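Local coordinates for protein E3 homolog (Yaba-like disease virus, PDB 1SFU) that binds left-handed Z-form nucleic acid through its N-terminal Zalpha domain and probably helps the virus evade host antiviral responses triggered by double-stranded RNA, at residues Leu39-Lys43 with Lys44-Gln48; Asp28-Thr31 with Ala32-Ser36. All coordinates share one frame; numbering follows the deposited sequence.

Contact 1. Residues Leu39-Lys43 with Lys44-Gln48; sequences LKINK and KKINQ. With nucleotides of chain A.
I41 lays its CG2 methyl across the chain of K45, and how a loop is stitched to the first turns of a recognition helix is well illustrated here. The two side chains run roughly at right angles, and I41 CG2 to K45 CB, at 3.5 Å, is closer than usual van der Waals contact. I41 keeps CG2 anti to its own backbone N (CG1 at chi1 -64°), which turns this branch to K45. On the apolar side the spacing is ordinary: CD1 of I46 lies 4.1 Å from CB of I41 and just as far from CD2 of L39, so that I46 closes the tightly packed part of the contact. N42 stands at the N-cap position, but its side chain makes no capping bond, and the helix begins with main-chain bonds: I46 N donates to N42 O at 3.0 Å, and N47 N to K43 O at 2.9 Å.

The other side is looser and polar. N42 and K44 are exposed, and the end of K45 leads away from the loop while its CB and CD stay on I41. Toward the DNA, ND2 of N47 gives a short bond of 2.6 Å to OP1 of DG5 of chain A, and NE2 of Q48 bonds OP1 of DC6 of chain A at 2.7 Å in a nearly straight line (166°). Two bends near the end of K43 bring NZ round toward N47 ND2 and the DG5 phosphate; a water links NZ to ND2, weakly on the asparagine side. Side-chain contacts to DNA-backbone phosphates are characteristic of Zalpha recognition helices. Behind them, L39 and I41 rest on L16 of helix 11-22, while I46 packs against L35 and S36 of helix 32-38.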
# COMPACT_ATOMS: atom_id res chain seq x y z
N LEU C 39 10.02 -14.86 -13.67
CA LEU C 39 8.70 -15.27 -14.13
C LEU C 39 8.05 -14.24 -15.06
O LEU C 39 6.92 -14.42 -15.50
CB LEU C 39 7.78 -15.53 -12.93
CG LEU C 39 8.20 -16.65 -11.96
CD1 LEU C 39 9.51 -16.30 -11.30
CD2 LEU C 39 7.13 -16.83 -10.91
N LYS C 40 8.78 -13.17 -15.36
CA LYS C 40 8.27 -12.11 -16.23
C LYS C 40 6.87 -11.70 -15.81
O LYS C 40 5.96 -11.61 -16.63
CB LYS C 40 8.26 -12.57 -17.68
CG LYS C 40 9.64 -12.84 -18.26
CD LYS C 40 10.43 -11.55 -18.40
CE LYS C 40 11.85 -11.82 -18.88
NZ LYS C 40 12.62 -12.61 -17.88
N ILE C 41 6.70 -11.46 -14.51
CA ILE C 41 5.40 -11.07 -13.96
C ILE C 41 5.57 -9.80 -13.14
O ILE C 41 6.65 -9.53 -12.61
CB ILE C 41 4.83 -12.19 -13.07
CG1 ILE C 41 4.56 -13.44 -13.91
CG2 ILE C 41 3.57 -11.72 -12.37
CD1 ILE C 41 4.04 -14.62 -13.13
N ASN C 42 4.51 -9.00 -13.05
CA ASN C 42 4.56 -7.76 -12.28
C ASN C 42 4.92 -8.04 -10.83
O ASN C 42 4.41 -8.98 -10.22
CB ASN C 42 3.22 -7.03 -12.36
CG ASN C 42 2.91 -6.52 -13.76
OD1 ASN C 42 1.82 -6.01 -14.02
ND2 ASN C 42 3.88 -6.66 -14.66
N LYS C 43 5.80 -7.21 -10.27
CA LYS C 43 6.22 -7.37 -8.88
C LYS C 43 5.01 -7.38 -7.95
O LYS C 43 5.00 -8.10 -6.95
CB LYS C 43 7.20 -6.25 -8.50
CG LYS C 43 7.91 -6.47 -7.16
CD LYS C 43 9.03 -5.46 -6.93
CE LYS C 43 8.51 -4.03 -6.82
NZ LYS C 43 7.59 -3.86 -5.66
N LYS C 44 3.99 -6.59 -8.28
CA LYS C 44 2.80 -6.55 -7.44
C LYS C 44 2.14 -7.94 -7.39
O LYS C 44 1.72 -8.40 -6.33
CB LYS C 44 1.78 -5.53 -7.95
CG LYS C 44 0.48 -5.56 -7.16
CD LYS C 44 -0.53 -4.48 -7.59
CE LYS C 44 -1.78 -4.58 -6.73
NZ LYS C 44 -2.79 -3.53 -7.01
N LYS C 45 2.06 -8.60 -8.54
CA LYS C 45 1.46 -9.93 -8.59
C LYS C 45 2.32 -10.90 -7.78
O LYS C 45 1.79 -11.70 -7.01
CB LYS C 45 1.35 -10.43 -10.04
CG LYS C 45 0.27 -9.76 -10.88
CD LYS C 45 0.16 -10.42 -12.25
CE LYS C 45 -0.93 -9.79 -13.11
NZ LYS C 45 -2.28 -9.92 -12.50
N ILE C 46 3.63 -10.82 -7.95
CA ILE C 46 4.56 -11.68 -7.23
C ILE C 46 4.38 -11.53 -5.71
O ILE C 46 4.39 -12.53 -4.98
CB ILE C 46 6.03 -11.35 -7.59
CG1 ILE C 46 6.30 -11.71 -9.05
CG2 ILE C 46 6.98 -12.09 -6.67
CD1 ILE C 46 6.20 -13.19 -9.36
N ASN C 47 4.23 -10.29 -5.24
CA ASN C 47 4.05 -10.03 -3.81
C ASN C 47 2.72 -10.55 -3.28
O ASN C 47 2.64 -11.09 -2.18
CB ASN C 47 4.14 -8.52 -3.51
CG ASN C 47 5.56 -8.05 -3.28
OD1 ASN C 47 6.38 -8.77 -2.70
ND2 ASN C 47 5.86 -6.83 -3.71
N GLN C 48 1.66 -10.38 -4.06
CA GLN C 48 0.35 -10.87 -3.64
C GLN C 48 0.43 -12.36 -3.31
O GLN C 48 -0.21 -12.82 -2.37
CB GLN C 48 -0.69 -10.63 -4.74
CG GLN C 48 -1.07 -9.17 -4.94
CD GLN C 48 -2.07 -8.99 -6.06
OE1 GLN C 48 -1.84 -9.45 -7.18
NE2 GLN C 48 -3.19 -8.33 -5.77
P DG A 5 2.92 -4.47 -3.98
OP1 DG A 5 4.29 -4.90 -4.33
OP2 DG A 5 2.01 -3.95 -5.03
O5' DG A 5 2.21 -5.70 -3.26
C5' DG A 5 0.91 -5.54 -2.70
C4' DG A 5 0.50 -6.79 -1.96
O4' DG A 5 1.45 -7.05 -0.91
C3' DG A 5 -0.85 -6.65 -1.27
O3' DG A 5 -1.84 -7.32 -2.06
C2' DG A 5 -0.70 -7.50 -0.02
C1' DG A 5 0.80 -7.53 0.26
N9 DG A 5 1.26 -6.72 1.38
C8 DG A 5 2.02 -7.15 2.44
N7 DG A 5 2.32 -6.19 3.28
C5 DG A 5 1.72 -5.06 2.74
C6 DG A 5 1.73 -3.72 3.21
O6 DG A 5 2.29 -3.25 4.21
N1 DG A 5 0.99 -2.88 2.38
C2 DG A 5 0.34 -3.29 1.23
N2 DG A 5 -0.31 -2.32 0.56
N3 DG A 5 0.34 -4.54 0.78
C4 DG A 5 1.05 -5.36 1.58
P DC A 6 -3.19 -6.55 -2.46
OP1 DC A 6 -4.00 -7.48 -3.30
OP2 DC A 6 -2.82 -5.22 -3.00
O5' DC A 6 -3.92 -6.33 -1.06
C5' DC A 6 -5.32 -6.09 -0.99
C4' DC A 6 -5.59 -4.76 -0.32
O4' DC A 6 -5.15 -4.81 1.06
C3' DC A 6 -4.86 -3.56 -0.95
O3' DC A 6 -5.72 -2.41 -0.93
C2' DC A 6 -3.71 -3.32 -0.00
C1' DC A 6 -4.33 -3.69 1.33
N1 DC A 6 -3.36 -4.06 2.36
C2 DC A 6 -2.97 -3.10 3.29
O2 DC A 6 -3.47 -1.97 3.23
N3 DC A 6 -2.06 -3.42 4.23
C4 DC A 6 -1.54 -4.65 4.26
N4 DC A 6 -0.61 -4.91 5.19
C5 DC A 6 -1.93 -5.66 3.33
C6 DC A 6 -2.84 -5.33 2.41
O HOH W 1 8.81 -5.38 -3.12

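Contact 2. Residues Asp28-Thr31 with Ala32-Ser36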
# COMPACT_ATOMS: atom_id res chain seq x y z
N ASP C 28 19.59 -20.29 1.06
CA ASP C 28 19.46 -19.18 0.12
C ASP C 28 18.15 -18.42 0.27
O ASP C 28 17.23 -18.88 0.94
CB ASP C 28 19.61 -19.71 -1.31
CG ASP C 28 19.78 -18.59 -2.32
OD1 ASP C 28 20.45 -17.59 -1.99
OD2 ASP C 28 19.25 -18.72 -3.45
N TYR C 29 18.08 -17.25 -0.35
CA TYR C 29 16.87 -16.42 -0.30
C TYR C 29 16.70 -15.68 -1.61
O TYR C 29 17.64 -15.59 -2.40
CB TYR C 29 16.94 -15.42 0.86
CG TYR C 29 18.05 -14.39 0.79
CD1 TYR C 29 17.93 -13.24 -0.01
CD2 TYR C 29 19.23 -14.56 1.52
CE1 TYR C 29 18.95 -12.29 -0.07
CE2 TYR C 29 20.26 -13.61 1.46
CZ TYR C 29 20.11 -12.48 0.67
OH TYR C 29 21.11 -11.55 0.62
N THR C 30 15.51 -15.16 -1.85
CA THR C 30 15.26 -14.41 -3.08
C THR C 30 14.43 -13.17 -2.73
O THR C 30 14.15 -12.93 -1.56
CB THR C 30 14.53 -15.29 -4.14
OG1 THR C 30 14.51 -14.60 -5.40
CG2 THR C 30 13.11 -15.59 -3.72
N THR C 31 14.07 -12.38 -3.74
CA THR C 31 13.29 -11.17 -3.52
C THR C 31 12.18 -11.11 -4.55
O THR C 31 12.18 -11.85 -5.52
CB THR C 31 14.14 -9.90 -3.67
OG1 THR C 31 14.58 -9.77 -5.02
CG2 THR C 31 15.36 -9.96 -2.75
N ALA C 32 11.22 -10.21 -4.33
CA ALA C 32 10.12 -10.08 -5.26
C ALA C 32 10.63 -9.58 -6.61
O ALA C 32 10.21 -10.08 -7.66
CB ALA C 32 9.08 -9.11 -4.71
N ILE C 33 11.54 -8.61 -6.58
CA ILE C 33 12.08 -8.06 -7.81
C ILE C 33 12.76 -9.15 -8.64
O ILE C 33 12.59 -9.20 -9.86
CB ILE C 33 13.09 -6.92 -7.52
CG1 ILE C 33 13.72 -6.45 -8.83
CG2 ILE C 33 14.16 -7.40 -6.57
CD1 ILE C 33 12.70 -5.97 -9.86
N SER C 34 13.53 -10.01 -7.99
CA SER C 34 14.20 -11.09 -8.70
C SER C 34 13.18 -12.05 -9.31
O SER C 34 13.26 -12.40 -10.49
CB SER C 34 15.13 -11.86 -7.77
OG SER C 34 15.73 -12.94 -8.46
N LEU C 35 12.21 -12.46 -8.49
CA LEU C 35 11.18 -13.37 -8.96
C LEU C 35 10.39 -12.75 -10.10
O LEU C 35 10.11 -13.41 -11.10
CB LEU C 35 10.23 -13.73 -7.81
CG LEU C 35 10.82 -14.67 -6.76
CD1 LEU C 35 9.82 -14.84 -5.62
CD2 LEU C 35 11.12 -16.02 -7.41
N SER C 36 10.03 -11.49 -9.95
CA SER C 36 9.28 -10.79 -10.99
C SER C 36 10.08 -10.81 -12.29
O SER C 36 9.52 -10.94 -13.38
CB SER C 36 9.04 -9.33 -10.59
OG SER C 36 8.66 -8.56 -11.71
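T30 crosses L35 at about a right angle, its CG2 methyl lying 3.9 Å from both CG and CD1 of the leucine. The hydroxyl of T30 is set anti to the backbone N (chi1 -170°), which puts T30 OG1 3.7 Å from S34 CB and leaves the methyl for the leucine. The next residue does the polar work. T31 is the N-cap of helix 32-38: its OG1 accepts the N-H of S34 at 3.2 Å, although the modelled place of this oxygen is less sure. One residue further on, L35 N donates to T31 O at 3.0 Å, the first i to i+4 link of the helix. The same carbonyl oxygen also lies close against L35, with T31 O to L35 CG at 3.4 Å. T31 thus appears to serve two successive amides, the hydroxyl bond being the less certain, while T30 remains tied to strand 68-71 through backbone bonds with W69. A short, weakly bonded edge strand leading through a threonine N-cap into a helix, with the buried L35 packed against the junction, here joins the small beta-sheet to helix 32-38 of the winged helix-turn-helix fold of Zalpha domains.

In the fold
Both contacts show a chain segment entering a helix, yet they differ in burial and in chemistry. Contact 2, nearer the centre of the domain but largely a surface contact, starts helix 32-38 with a side-chain cap, and its nearest atom lies about 6 Å from the DNA. Contact 1 is partly buried, starts helix 43-55 with main-chain bonds alone, without a side-chain cap, and presents lysines and amides to phosphates. They are in series along the helix-turn-helix and touch directly: S36 OG of contact 2 makes a probable but unusually short hydrogen bond to I41 O of contact 1. Helix 32-38 also packs, through A32, L35 and S36, on the helix that contacts the DNA phosphates.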